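Local coordinates for GPI-anchored protein LLG1 (Arabidopsis thaliana, PDB 6A5D) that probably acts as a membrane-tethered co-receptor, perceiving RALF peptides within a heterotypic receptor complex, at residues Val28-Lys41 against Ala55-Leu67. Sequence-based numbering, arbitrary orientation.
Sequences VNFEFMNYTIITSK and AFKDFACPYTDQL. With NAG (2-acetamido-2-deoxy-beta-D-glucopyranose), chain C; FUC (alpha-L-fucopyranose), chain B.
Phe30 O is gripped by two donors from opposite faces of its carbonyl plane: Met33 N and the hydroxyl of Tyr35, whose OH lies 2.7 Å from Phe30 O. That bond holds the far end of the Tyr35 ring in place, and Phe59 slides beneath one face of it. The two rings form an offset stack, planes 29° apart and centroids separated by 4.6 Å; Phe59 CZ comes in under Tyr35 CE2. Phe59 reaches there because its CG stands anti to the backbone N (chi1 176°), which carries the ring off helix 49-60 toward the loop. Asn34 O meets the edge of that ring at Phe59 CE1, 3.5 Å away, Ile38 CD1 packs on Phe59 CB and CG, and Phe59 CE2 lies at the edge of the Phe30 ring, by Phe30 CE1. A phenylalanine in place of Tyr35 would probably leave Phe30 O without its side-chain donor and the end of the ring untethered. The packing is part of the hydrophobic core of a small all-alpha domain crosslinked by disulfides: helix 74-86 lines Phe30 and Tyr35 with Met78, Tyr81 and Ile82, while Cys61 is bonded to Cys106. Met33 bends at chi3 (62°), bringing CE to 3.6 Å from Tyr63 CE2, with SD standing above the Tyr63 face as a long Met-aromatic contact. Val28 lays CG1 over the centre of the Phe30 ring and also touches Tyr63 CD1. At the other end Ile37 CD1 rests against Asp58 CB at 3.5 Å, and Ala55 CB faces Ile37 O. Asn34 carries the glycan through ND2, while its OD1 closes an Asx turn onto Thr36 N, 2.9 Å away, and accepts from Thr36 OG1.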
# COMPACT_ATOMS: atom_id res chain seq x y z
N VAL A 28 -7.80 -4.54 -11.05
CA VAL A 28 -6.38 -4.85 -10.85
C VAL A 28 -6.26 -6.17 -10.11
O VAL A 28 -6.89 -6.38 -9.07
CB VAL A 28 -5.68 -3.72 -10.08
CG1 VAL A 28 -4.21 -4.07 -9.77
CG2 VAL A 28 -5.79 -2.40 -10.84
N ASN A 29 -5.46 -7.08 -10.66
CA ASN A 29 -5.34 -8.44 -10.09
C ASN A 29 -4.27 -8.48 -9.00
O ASN A 29 -3.20 -9.06 -9.15
CB ASN A 29 -5.07 -9.46 -11.18
CG ASN A 29 -5.42 -10.87 -10.75
OD1 ASN A 29 -5.66 -11.14 -9.57
ND2 ASN A 29 -5.43 -11.79 -11.71
N PHE A 30 -4.61 -7.86 -7.87
CA PHE A 30 -3.66 -7.78 -6.76
C PHE A 30 -3.21 -9.15 -6.29
O PHE A 30 -2.06 -9.30 -5.86
CB PHE A 30 -4.27 -6.97 -5.62
CG PHE A 30 -4.26 -5.49 -5.86
CD1 PHE A 30 -3.08 -4.80 -5.80
CD2 PHE A 30 -5.44 -4.79 -6.12
CE1 PHE A 30 -3.03 -3.44 -6.03
CE2 PHE A 30 -5.40 -3.43 -6.34
CZ PHE A 30 -4.20 -2.74 -6.29
N GLU A 31 -4.08 -10.16 -6.41
CA GLU A 31 -3.74 -11.50 -5.92
C GLU A 31 -2.42 -12.00 -6.50
O GLU A 31 -1.63 -12.64 -5.79
CB GLU A 31 -4.85 -12.49 -6.25
CG GLU A 31 -4.52 -13.87 -5.70
CD GLU A 31 -5.60 -14.90 -5.93
OE1 GLU A 31 -6.65 -14.55 -6.50
OE2 GLU A 31 -5.39 -16.06 -5.49
N PHE A 32 -2.15 -11.69 -7.76
CA PHE A 32 -1.02 -12.27 -8.47
C PHE A 32 0.08 -11.28 -8.80
O PHE A 32 0.98 -11.60 -9.59
CB PHE A 32 -1.50 -13.03 -9.71
CG PHE A 32 -2.24 -14.29 -9.37
CD1 PHE A 32 -1.55 -15.38 -8.88
CD2 PHE A 32 -3.61 -14.36 -9.49
CE1 PHE A 32 -2.21 -16.54 -8.54
CE2 PHE A 32 -4.29 -15.53 -9.15
CZ PHE A 32 -3.58 -16.62 -8.68
N MET A 33 0.06 -10.10 -8.20
CA MET A 33 1.11 -9.14 -8.41
C MET A 33 2.35 -9.53 -7.62
O MET A 33 2.35 -10.46 -6.80
CB MET A 33 0.65 -7.74 -8.02
CG MET A 33 -0.38 -7.23 -9.00
SD MET A 33 -1.06 -5.60 -8.61
CE MET A 33 0.42 -4.57 -8.70
N ASN A 34 3.42 -8.81 -7.88
CA ASN A 34 4.71 -9.10 -7.28
C ASN A 34 4.95 -8.10 -6.16
O ASN A 34 5.07 -6.90 -6.41
CB ASN A 34 5.81 -9.02 -8.34
CG ASN A 34 7.14 -9.54 -7.82
OD1 ASN A 34 7.50 -9.26 -6.69
ND2 ASN A 34 7.85 -10.30 -8.63
N TYR A 35 5.05 -8.61 -4.93
CA TYR A 35 5.15 -7.79 -3.73
C TYR A 35 6.59 -7.65 -3.24
O TYR A 35 6.81 -7.07 -2.17
CB TYR A 35 4.23 -8.35 -2.63
CG TYR A 35 2.79 -8.15 -2.98
CD1 TYR A 35 2.16 -8.99 -3.90
CD2 TYR A 35 2.06 -7.09 -2.44
CE1 TYR A 35 0.85 -8.79 -4.27
CE2 TYR A 35 0.76 -6.88 -2.80
CZ TYR A 35 0.15 -7.72 -3.71
OH TYR A 35 -1.15 -7.50 -4.06
N THR A 36 7.57 -8.13 -4.02
CA THR A 36 8.94 -8.17 -3.53
C THR A 36 9.51 -6.78 -3.29
O THR A 36 10.35 -6.61 -2.39
CB THR A 36 9.81 -9.01 -4.47
OG1 THR A 36 9.24 -10.32 -4.58
CG2 THR A 36 11.24 -9.14 -3.93
N ILE A 37 9.06 -5.77 -4.04
CA ILE A 37 9.54 -4.42 -3.77
C ILE A 37 9.27 -4.03 -2.31
O ILE A 37 10.09 -3.36 -1.67
CB ILE A 37 8.93 -3.41 -4.77
CG1 ILE A 37 9.59 -2.05 -4.60
CG2 ILE A 37 7.41 -3.32 -4.61
CD1 ILE A 37 9.14 -1.06 -5.63
N ILE A 38 8.14 -4.48 -1.76
CA ILE A 38 7.84 -4.20 -0.35
C ILE A 38 8.57 -5.18 0.58
O ILE A 38 9.25 -4.76 1.52
CB ILE A 38 6.33 -4.21 -0.09
CG1 ILE A 38 5.59 -3.20 -0.99
CG2 ILE A 38 6.07 -3.93 1.40
CD1 ILE A 38 4.09 -3.21 -0.82
N THR A 39 8.42 -6.49 0.34
CA THR A 39 8.93 -7.47 1.30
C THR A 39 10.45 -7.46 1.39
O THR A 39 11.00 -7.79 2.45
CB THR A 39 8.40 -8.88 1.01
OG1 THR A 39 8.85 -9.32 -0.27
CG2 THR A 39 6.89 -8.92 1.05
N SER A 40 11.14 -7.12 0.30
CA SER A 40 12.60 -7.06 0.32
C SER A 40 13.12 -5.84 1.08
O SER A 40 14.24 -5.87 1.60
CB SER A 40 13.16 -7.10 -1.10
OG SER A 40 12.97 -5.87 -1.77
N LYS A 41 12.34 -4.75 1.12
CA LYS A 41 12.78 -3.51 1.77
C LYS A 41 12.21 -3.29 3.15
O LYS A 41 12.71 -2.43 3.88
CB LYS A 41 12.46 -2.27 0.93
CG LYS A 41 13.49 -1.92 -0.12
CD LYS A 41 12.90 -0.99 -1.16
CE LYS A 41 14.02 -0.31 -1.94
NZ LYS A 41 13.81 -0.34 -3.41
N ALA A 55 8.55 2.04 -0.04
CA ALA A 55 8.32 0.83 -0.83
C ALA A 55 6.84 0.64 -1.12
O ALA A 55 6.46 0.23 -2.22
CB ALA A 55 8.88 -0.38 -0.08
N PHE A 56 6.00 0.94 -0.13
CA PHE A 56 4.56 0.86 -0.32
C PHE A 56 4.08 1.85 -1.38
O PHE A 56 3.27 1.49 -2.25
CB PHE A 56 3.88 1.12 1.03
CG PHE A 56 2.42 1.37 0.94
CD1 PHE A 56 1.55 0.38 0.53
CD2 PHE A 56 1.89 2.61 1.28
CE1 PHE A 56 0.19 0.60 0.45
CE2 PHE A 56 0.53 2.84 1.21
CZ PHE A 56 -0.32 1.83 0.78
N LYS A 57 4.57 3.10 -1.33
CA LYS A 57 4.22 4.08 -2.36
C LYS A 57 4.73 3.64 -3.72
O LYS A 57 4.01 3.72 -4.72
CB LYS A 57 4.82 5.45 -2.00
CG LYS A 57 3.99 6.15 -0.92
CD LYS A 57 4.57 7.49 -0.48
CE LYS A 57 3.67 8.11 0.59
NZ LYS A 57 4.10 9.51 0.95
N ASP A 58 5.96 3.10 -3.77
CA ASP A 58 6.49 2.61 -5.04
C ASP A 58 5.62 1.50 -5.62
O ASP A 58 5.43 1.42 -6.85
CB ASP A 58 7.94 2.17 -4.88
CG ASP A 58 8.91 3.34 -4.81
OD1 ASP A 58 8.56 4.45 -5.27
OD2 ASP A 58 10.03 3.16 -4.30
N PHE A 59 5.06 0.65 -4.75
CA PHE A 59 4.18 -0.43 -5.19
C PHE A 59 2.81 0.09 -5.60
O PHE A 59 2.26 -0.34 -6.62
CB PHE A 59 4.00 -1.44 -4.05
CG PHE A 59 3.04 -2.56 -4.38
CD1 PHE A 59 3.49 -3.72 -5.00
CD2 PHE A 59 1.67 -2.44 -4.11
CE1 PHE A 59 2.60 -4.75 -5.32
CE2 PHE A 59 0.78 -3.46 -4.43
CZ PHE A 59 1.24 -4.61 -5.04
N ALA A 60 2.25 1.01 -4.82
CA ALA A 60 0.82 1.30 -4.86
C ALA A 60 0.49 2.56 -5.64
O ALA A 60 -0.58 2.62 -6.24
CB ALA A 60 0.28 1.45 -3.42
N CYS A 61 1.39 3.53 -5.68
CA CYS A 61 1.11 4.77 -6.39
C CYS A 61 0.76 4.59 -7.87
O CYS A 61 -0.04 5.41 -8.37
CB CYS A 61 2.25 5.77 -6.20
SG CYS A 61 2.30 6.46 -4.53
N PRO A 62 1.27 3.60 -8.60
CA PRO A 62 0.80 3.42 -9.98
C PRO A 62 -0.68 3.10 -10.08
O PRO A 62 -1.23 3.16 -11.19
CB PRO A 62 1.70 2.32 -10.57
CG PRO A 62 2.81 2.12 -9.59
CD PRO A 62 2.44 2.75 -8.28
N TYR A 63 -1.35 2.79 -8.97
CA TYR A 63 -2.72 2.31 -9.00
C TYR A 63 -3.69 3.24 -8.29
O TYR A 63 -4.79 2.83 -7.94
CB TYR A 63 -2.81 0.88 -8.45
CG TYR A 63 -1.89 -0.02 -9.25
CD1 TYR A 63 -2.29 -0.49 -10.49
CD2 TYR A 63 -0.60 -0.33 -8.80
CE1 TYR A 63 -1.46 -1.28 -11.26
CE2 TYR A 63 0.26 -1.11 -9.59
CZ TYR A 63 -0.19 -1.58 -10.81
OH TYR A 63 0.61 -2.36 -11.63
N THR A 64 -3.30 4.51 -8.07
CA THR A 64 -4.20 5.43 -7.39
C THR A 64 -5.53 5.58 -8.13
O THR A 64 -6.58 5.74 -7.48
CB THR A 64 -3.56 6.81 -7.15
OG1 THR A 64 -3.05 7.34 -8.39
CG2 THR A 64 -2.43 6.70 -6.16
N ASP A 65 -5.52 5.53 -9.46
CA ASP A 65 -6.78 5.62 -10.20
C ASP A 65 -7.77 4.59 -9.69
O ASP A 65 -8.94 4.90 -9.41
CB ASP A 65 -6.56 5.37 -11.70
CG ASP A 65 -5.85 6.52 -12.43
OD1 ASP A 65 -5.58 7.58 -11.85
OD2 ASP A 65 -5.58 6.32 -13.64
N GLN A 66 -7.33 3.34 -9.56
CA GLN A 66 -8.22 2.27 -9.16
C GLN A 66 -8.41 2.23 -7.65
O GLN A 66 -9.53 2.02 -7.17
CB GLN A 66 -7.69 0.93 -9.68
CG GLN A 66 -7.53 0.88 -11.20
CD GLN A 66 -6.12 1.22 -11.68
OE1 GLN A 66 -5.48 2.13 -11.19
NE2 GLN A 66 -5.64 0.47 -12.65
N LEU A 67 -7.34 2.50 -6.89
CA LEU A 67 -7.44 2.49 -5.44
C LEU A 67 -8.40 3.56 -4.94
O LEU A 67 -9.09 3.37 -3.94
CB LEU A 67 -6.06 2.68 -4.83
CG LEU A 67 -5.11 1.50 -4.98
CD1 LEU A 67 -3.70 1.89 -4.58
CD2 LEU A 67 -5.56 0.30 -4.15
C1 NAG C . 9.11 -10.86 -8.19
C2 NAG C . 9.28 -12.28 -8.79
C3 NAG C . 10.67 -12.84 -8.49
C4 NAG C . 11.76 -11.83 -8.82
C5 NAG C . 11.46 -10.52 -8.11
C6 NAG C . 12.49 -9.46 -8.40
C7 NAG C . 7.28 -13.73 -8.96
C8 NAG C . 6.38 -14.66 -8.21
N2 NAG C . 8.27 -13.18 -8.25
O3 NAG C . 10.86 -14.01 -9.27
O4 NAG C . 13.04 -12.31 -8.43
O5 NAG C . 10.20 -10.03 -8.59
O6 NAG C . 12.24 -8.28 -7.65
O7 NAG C . 7.10 -13.47 -10.15
C1 FUC B . 13.24 -7.32 -8.03
C2 FUC B . 12.85 -6.01 -7.32
C3 FUC B . 13.02 -6.16 -5.80
C4 FUC B . 14.44 -6.61 -5.48
C5 FUC B . 14.74 -7.92 -6.23
C6 FUC B . 16.15 -8.45 -6.05
O2 FUC B . 11.54 -5.67 -7.66
O3 FUC B . 12.80 -4.89 -5.20
O4 FUC B . 15.36 -5.61 -5.90
O5 FUC B . 14.55 -7.73 -7.65
O HOH W 1 11.14 1.58 -2.51